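Local structure of Alpha/beta hydrolase fold protein (Ochrobactrum, 4G8D) at residues 2-7 / 17-22; 58-63 / 81-86. The protein probably hydrolyses ester bonds, consistent with an N-acyl-homoserine lactone (AHL) lactonase of the alpha/beta hydrolase fold. The protein carries 1 engineered substitution. All coordinates share one frame; numbering follows the deposited sequence. Where two conformers were deposited one is given.

Contact 1: 2-7 / 17-22; sequences TINYHE and VRESEG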
loop_
_atom_site.group_PDB
_atom_site.type_symbol
_atom_site.label_atom_id
_atom_site.label_comp_id
_atom_site.label_asym_id
_atom_site.label_seq_id
_atom_site.Cartn_x
_atom_site.Cartn_y
_atom_site.Cartn_z
ATOM N N THR A 2 -10.644 17.390 -11.839
ATOM C CA THR A 2 -9.254 17.741 -11.572
ATOM C C THR A 2 -8.359 16.503 -11.588
ATOM O O THR A 2 -7.190 16.578 -11.965
ATOM C CB THR A 2 -9.106 18.474 -10.228
ATOM O OG1 THR A 2 -9.576 17.634 -9.167
ATOM C CG2 THR A 2 -9.909 19.768 -10.240
ATOM N N ILE A 3 -8.915 15.368 -11.173
ATOM C CA ILE A 3 -8.195 14.099 -11.227
ATOM C C ILE A 3 -8.240 13.522 -12.634
ATOM O O ILE A 3 -9.296 13.471 -13.262
ATOM C CB ILE A 3 -8.775 13.071 -10.239
ATOM C CG1 ILE A 3 -8.626 13.581 -8.807
ATOM C CG2 ILE A 3 -8.084 11.725 -10.402
ATOM C CD1 ILE A 3 -7.203 13.934 -8.442
ATOM N N ASN A 4 -7.082 13.094 -13.123
ATOM C CA ASN A 4 -6.977 12.484 -14.433
ATOM C C ASN A 4 -7.173 10.978 -14.297
ATOM O O ASN A 4 -6.296 10.272 -13.800
ATOM C CB ASN A 4 -5.611 12.811 -15.031
ATOM C CG ASN A 4 -5.323 12.031 -16.292
ATOM O OD1 ASN A 4 -6.221 11.443 -16.890
ATOM N ND2 ASN A 4 -4.058 12.018 -16.702
ATOM N N TYR A 5 -8.342 10.498 -14.707
ATOM C CA TYR A 5 -8.651 9.076 -14.652
ATOM C C TYR A 5 -8.468 8.458 -16.026
ATOM O O TYR A 5 -8.971 8.975 -17.026
ATOM C CB TYR A 5 -10.089 8.837 -14.168
ATOM C CG TYR A 5 -10.481 7.374 -14.222
ATOM C CD1 TYR A 5 -10.965 6.803 -15.392
ATOM C CD2 TYR A 5 -10.337 6.557 -13.107
ATOM C CE1 TYR A 5 -11.304 5.464 -15.448
ATOM C CE2 TYR A 5 -10.671 5.218 -13.151
ATOM C CZ TYR A 5 -11.156 4.676 -14.321
ATOM O OH TYR A 5 -11.489 3.341 -14.364
ATOM N N HIS A 6 -7.751 7.344 -16.078
ATOM C CA HIS A 6 -7.589 6.627 -17.330
ATOM C C HIS A 6 -7.256 5.166 -17.065
ATOM O O HIS A 6 -6.968 4.784 -15.929
ATOM C CB HIS A 6 -6.572 7.315 -18.260
ATOM C CG HIS A 6 -5.202 7.475 -17.676
ATOM N ND1 HIS A 6 -4.110 6.781 -18.146
ATOM C CD2 HIS A 6 -4.741 8.274 -16.683
ATOM C CE1 HIS A 6 -3.036 7.134 -17.462
ATOM N NE2 HIS A 6 -3.392 8.038 -16.566
ATOM N N GLU A 7 -7.317 4.345 -18.102
ATOM C CA GLU A 7 -7.154 2.909 -17.941
ATOM C C GLU A 7 -6.048 2.406 -18.860
ATOM O O GLU A 7 -5.917 2.868 -20.001
ATOM C CB GLU A 7 -8.481 2.184 -18.215
ATOM C CG GLU A 7 -9.598 2.574 -17.244
ATOM C CD GLU A 7 -10.965 2.024 -17.621
ATOM O OE1 GLU A 7 -11.123 1.502 -18.745
ATOM O OE2 GLU A 7 -11.885 2.125 -16.782
ATOM N N VAL A 17 -6.225 3.893 -13.467
ATOM C CA VAL A 17 -5.220 4.780 -12.903
ATOM C C VAL A 17 -5.809 6.160 -12.633
ATOM O O VAL A 17 -6.484 6.734 -13.490
ATOM C CB VAL A 17 -4.018 4.928 -13.863
ATOM C CG1 VAL A 17 -2.980 5.888 -13.288
ATOM C CG2 VAL A 17 -3.398 3.565 -14.165
ATOM N N ARG A 18 -5.554 6.692 -11.440
ATOM C CA ARG A 18 -5.899 8.076 -11.125
ATOM C C ARG A 18 -4.613 8.859 -10.957
ATOM O O ARG A 18 -3.689 8.386 -10.299
ATOM C CB ARG A 18 -6.688 8.156 -9.824
ATOM C CG ARG A 18 -8.030 7.486 -9.874
ATOM C CD ARG A 18 -8.544 7.231 -8.466
ATOM N NE ARG A 18 -9.598 6.226 -8.501
ATOM C CZ ARG A 18 -9.375 4.920 -8.595
ATOM N NH1 ARG A 18 -8.132 4.440 -8.630
ATOM N NH2 ARG A 18 -10.404 4.094 -8.630
ATOM N N GLU A 19 -4.547 10.048 -11.551
ATOM C CA GLU A 19 -3.380 10.914 -11.406
ATOM C C GLU A 19 -3.800 12.314 -10.983
ATOM O O GLU A 19 -4.757 12.876 -11.523
ATOM C CB GLU A 19 -2.594 11.019 -12.714
ATOM C CG GLU A 19 -2.047 9.705 -13.245
ATOM C CD GLU A 19 -1.145 9.913 -14.445
ATOM O OE1 GLU A 19 -0.270 10.804 -14.387
ATOM O OE2 GLU A 19 -1.321 9.204 -15.453
ATOM N N SER A 20 -3.084 12.874 -10.016
ATOM C CA SER A 20 -3.299 14.267 -9.651
ATOM C C SER A 20 -2.688 15.156 -10.724
ATOM O O SER A 20 -2.066 14.666 -11.664
ATOM C CB SER A 20 -2.673 14.574 -8.290
ATOM O OG SER A 20 -1.263 14.653 -8.390
ATOM N N GLU A 21 -2.848 16.463 -10.548
ATOM C CA GLU A 21 -2.393 17.412 -11.541
ATOM C C GLU A 21 -1.025 17.987 -11.241
ATOM O O GLU A 21 -0.532 18.777 -11.998
ATOM C CB GLU A 21 -3.398 18.558 -11.634
ATOM C CG GLU A 21 -4.637 18.182 -12.376
ATOM C CD GLU A 21 -5.499 19.364 -12.736
ATOM O OE1 GLU A 21 -6.114 19.926 -11.818
ATOM O OE2 GLU A 21 -5.572 19.649 -13.926
ATOM N N GLY A 22 -0.453 17.608 -10.133
ATOM C CA GLY A 22 0.838 18.120 -9.707
ATOM C C GLY A 22 1.957 17.918 -10.713
ATOM O O GLY A 22 2.063 16.871 -11.360
HETATM O O HOH W 1 -2.143 13.941 -14.609
#
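The imidazole of His6 carries Val17 CB over one face, displaced toward the ring's rim, and meets the carboxylate of Glu19 at its edge; the Tyr5 ring receives Arg18 CG at its own edge. Both rings belong to a beta hairpin, strands 4-10 and 13-19, that begins the central sheet of this alpha/beta hydrolase fold. Asn4 with Glu19 and His6 with Val17 form hydrogen-bonded antiparallel pairs, and between them Tyr5 with Arg18 forms a non-hydrogen-bonded pair whose side chains occupy the other face. The His6 ring is lifted over Val17 because its CG stands between the backbone N and the carbonyl carbon (chi1 58°). From there NE2 donates to Glu19 OE2 at 2.6 Å, with the acceptor close to the ring plane but the ring turned 52° from the carboxylate. OE2 is met on its anti side, somewhat out of the carboxylate plane, while Glu19 OE1 is held by a salt bridge to Arg53. On the side of the sheet that carries Tyr5 and Arg18, the guanidinium goes on to Asp58, and Lys64 makes a cation-pi contact with the tyrosine. Tyr5 OH donates to Glu7 OE2 at 2.7 Å, and OE2 accepts on its anti lone pair, away from the other oxygen.

Contact 2: 58-63 / 81-86; sequences DLPGHG and ADAMTE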
loop_
_atom_site.group_PDB
_atom_site.type_symbol
_atom_site.label_atom_id
_atom_site.label_comp_id
_atom_site.label_asym_id
_atom_site.label_seq_id
_atom_site.Cartn_x
_atom_site.Cartn_y
_atom_site.Cartn_z
ATOM N N ASP A 58 -5.682 1.004 -9.377
ATOM C CA ASP A 58 -6.395 -0.090 -8.736
ATOM C C ASP A 58 -5.699 -1.406 -9.060
ATOM O O ASP A 58 -5.412 -1.703 -10.230
ATOM C CB ASP A 58 -7.850 -0.132 -9.203
ATOM C CG ASP A 58 -8.647 1.068 -8.738
ATOM O OD1 ASP A 58 -8.227 1.715 -7.751
ATOM O OD2 ASP A 58 -9.687 1.373 -9.350
ATOM N N LEU A 59 -5.402 -2.188 -8.031
ATOM C CA LEU A 59 -4.827 -3.510 -8.260
ATOM C C LEU A 59 -5.779 -4.368 -9.088
ATOM O O LEU A 59 -6.997 -4.200 -9.023
ATOM C CB LEU A 59 -4.568 -4.211 -6.928
ATOM C CG LEU A 59 -3.573 -3.569 -5.967
ATOM C CD1 LEU A 59 -3.543 -4.333 -4.647
ATOM C CD2 LEU A 59 -2.171 -3.496 -6.587
ATOM N N PRO A 60 -5.229 -5.322 -9.858
ATOM C CA PRO A 60 -6.098 -6.314 -10.497
ATOM C C PRO A 60 -7.085 -6.894 -9.471
ATOM O O PRO A 60 -6.720 -7.109 -8.297
ATOM C CB PRO A 60 -5.110 -7.386 -10.974
ATOM C CG PRO A 60 -3.842 -6.616 -11.240
ATOM C CD PRO A 60 -3.805 -5.542 -10.166
ATOM N N GLY A 61 -8.331 -7.108 -9.889
ATOM C CA GLY A 61 -9.358 -7.622 -8.999
ATOM C C GLY A 61 -9.958 -6.613 -8.031
ATOM O O GLY A 61 -10.801 -6.980 -7.206
ATOM N N HIS A 62 -9.534 -5.356 -8.129
ATOM C CA HIS A 62 -9.954 -4.308 -7.199
ATOM C C HIS A 62 -10.446 -3.083 -7.949
ATOM O O HIS A 62 -10.038 -2.805 -9.084
ATOM C CB HIS A 62 -8.777 -3.882 -6.309
ATOM C CG HIS A 62 -8.315 -4.931 -5.343
ATOM N ND1 HIS A 62 -7.603 -6.050 -5.733
ATOM C CD2 HIS A 62 -8.438 -5.016 -3.996
ATOM C CE1 HIS A 62 -7.325 -6.782 -4.665
ATOM N NE2 HIS A 62 -7.818 -6.176 -3.599
ATOM N N GLY A 63 -11.320 -2.333 -7.283
ATOM C CA GLY A 63 -11.776 -1.054 -7.797
ATOM C C GLY A 63 -12.299 -1.128 -9.216
ATOM O O GLY A 63 -13.133 -1.975 -9.538
ATOM N N ALA A 81 3.192 -6.619 -7.179
ATOM C CA ALA A 81 4.399 -5.820 -7.383
ATOM C C ALA A 81 4.777 -5.830 -8.859
ATOM O O ALA A 81 5.154 -4.794 -9.421
ATOM C CB ALA A 81 5.559 -6.324 -6.503
ATOM N N ASP A 82 4.708 -6.997 -9.500
ATOM C CA ASP A 82 4.931 -7.077 -10.946
ATOM C C ASP A 82 3.955 -6.182 -11.711
ATOM O O ASP A 82 4.356 -5.452 -12.626
ATOM C CB ASP A 82 4.792 -8.519 -11.448
ATOM C CG ASP A 82 6.024 -9.343 -11.211
ATOM O OD1 ASP A 82 7.132 -8.772 -11.223
ATOM O OD2 ASP A 82 5.894 -10.582 -11.048
ATOM N N ALA A 83 2.677 -6.252 -11.357
ATOM C CA ALA A 83 1.673 -5.437 -12.040
ATOM C C ALA A 83 1.941 -3.934 -11.892
ATOM O O ALA A 83 1.853 -3.183 -12.868
ATOM C CB ALA A 83 0.274 -5.778 -11.547
ATOM N N MET A 84 2.249 -3.487 -10.678
ATOM C CA MET A 84 2.520 -2.070 -10.470
ATOM C C MET A 84 3.797 -1.630 -11.178
ATOM O O MET A 84 3.876 -0.501 -11.651
ATOM C CB MET A 84 2.576 -1.752 -8.977
ATOM C CG MET A 84 1.239 -1.959 -8.239
ATOM S SD MET A 84 -0.124 -0.952 -8.885
ATOM C CE MET A 84 -0.948 -2.107 -9.980
ATOM N N THR A 85 4.787 -2.515 -11.266
ATOM C CA THR A 85 6.012 -2.195 -11.981
ATOM C C THR A 85 5.708 -2.027 -13.466
ATOM O O THR A 85 6.220 -1.115 -14.120
ATOM C CB THR A 85 7.080 -3.266 -11.744
ATOM O OG1 THR A 85 7.370 -3.338 -10.343
ATOM C CG2 THR A 85 8.355 -2.913 -12.473
ATOM N N GLU A 86 4.853 -2.889 -13.998
ATOM C CA GLU A 86 4.447 -2.778 -15.397
ATOM C C GLU A 86 3.653 -1.490 -15.637
ATOM O O GLU A 86 3.834 -0.820 -16.651
ATOM C CB GLU A 86 3.646 -4.017 -15.826
ATOM C CG GLU A 86 3.162 -3.967 -17.272
ATOM C CD GLU A 86 2.411 -5.209 -17.699
ATOM O OE1 GLU A 86 2.398 -6.200 -16.942
ATOM O OE2 GLU A 86 1.827 -5.189 -18.800
#
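Two bends in the Met84 chain, chi2 -59° and chi3 97°, fold its thioether so that the methyl CE comes to Leu59 CD2 at 3.9 Å. On Leu59, chi2 of 175° sets CD1 anti to CA and leaves CD2 as the branch turned to the methionine; the two side chains cross at about a right angle. Met84 SD lies 4.0 Å from the same Leu59 CD2, so a single leucine branch meets both the sulfur and the methyl. Beside them the Pro60 ring reaches the helix: its CG packs on Ala83 CB at 4.2 Å, while CD lies farther from Met84 CE. No hydrogen bond crosses between the segments. The contact illustrates how an alpha/beta hydrolase seats a loop that follows a central strand, here 52-57, against a helix flanking the sheet, 77-90. Leu59 also touches Ile107 of helix 103-114, and Tyr80, one residue before the helical segment, packs against Leu59, Pro60 and His62. The loop keeps its shape through a type II turn from Leu59 to His62, with Gly61 at positive phi and His62 N bonded to Leu59 O at 2.9 Å. A second bond reinforces the turn: His62 ND1 donates to Pro60 O, which lies in the imidazole plane although the donor stands above the carbonyl plane.

In the fold
From the N terminus, the chain runs out along strand 4-10 and returns along 13-19, and contact 1 closes this short hairpin loop at the outer edge of the sheet. The chain then passes through strands 26-30 and 52-57 before contact 2 closes a second loop, in which residues 58-63 lead by way of helix 71-74 to helix 77-90. The two loops follow in series, neither nesting nor crossing, with centres about 16 Å apart. They are nevertheless joined directly, since Arg18 NH1 of contact 1 forms a 2.9 Å salt bridge with Asp58 OD1 of contact 2. The hairpin is thereby tied to the loop that leaves strand 52-57, which lies next to strand 13-19 in the sheet.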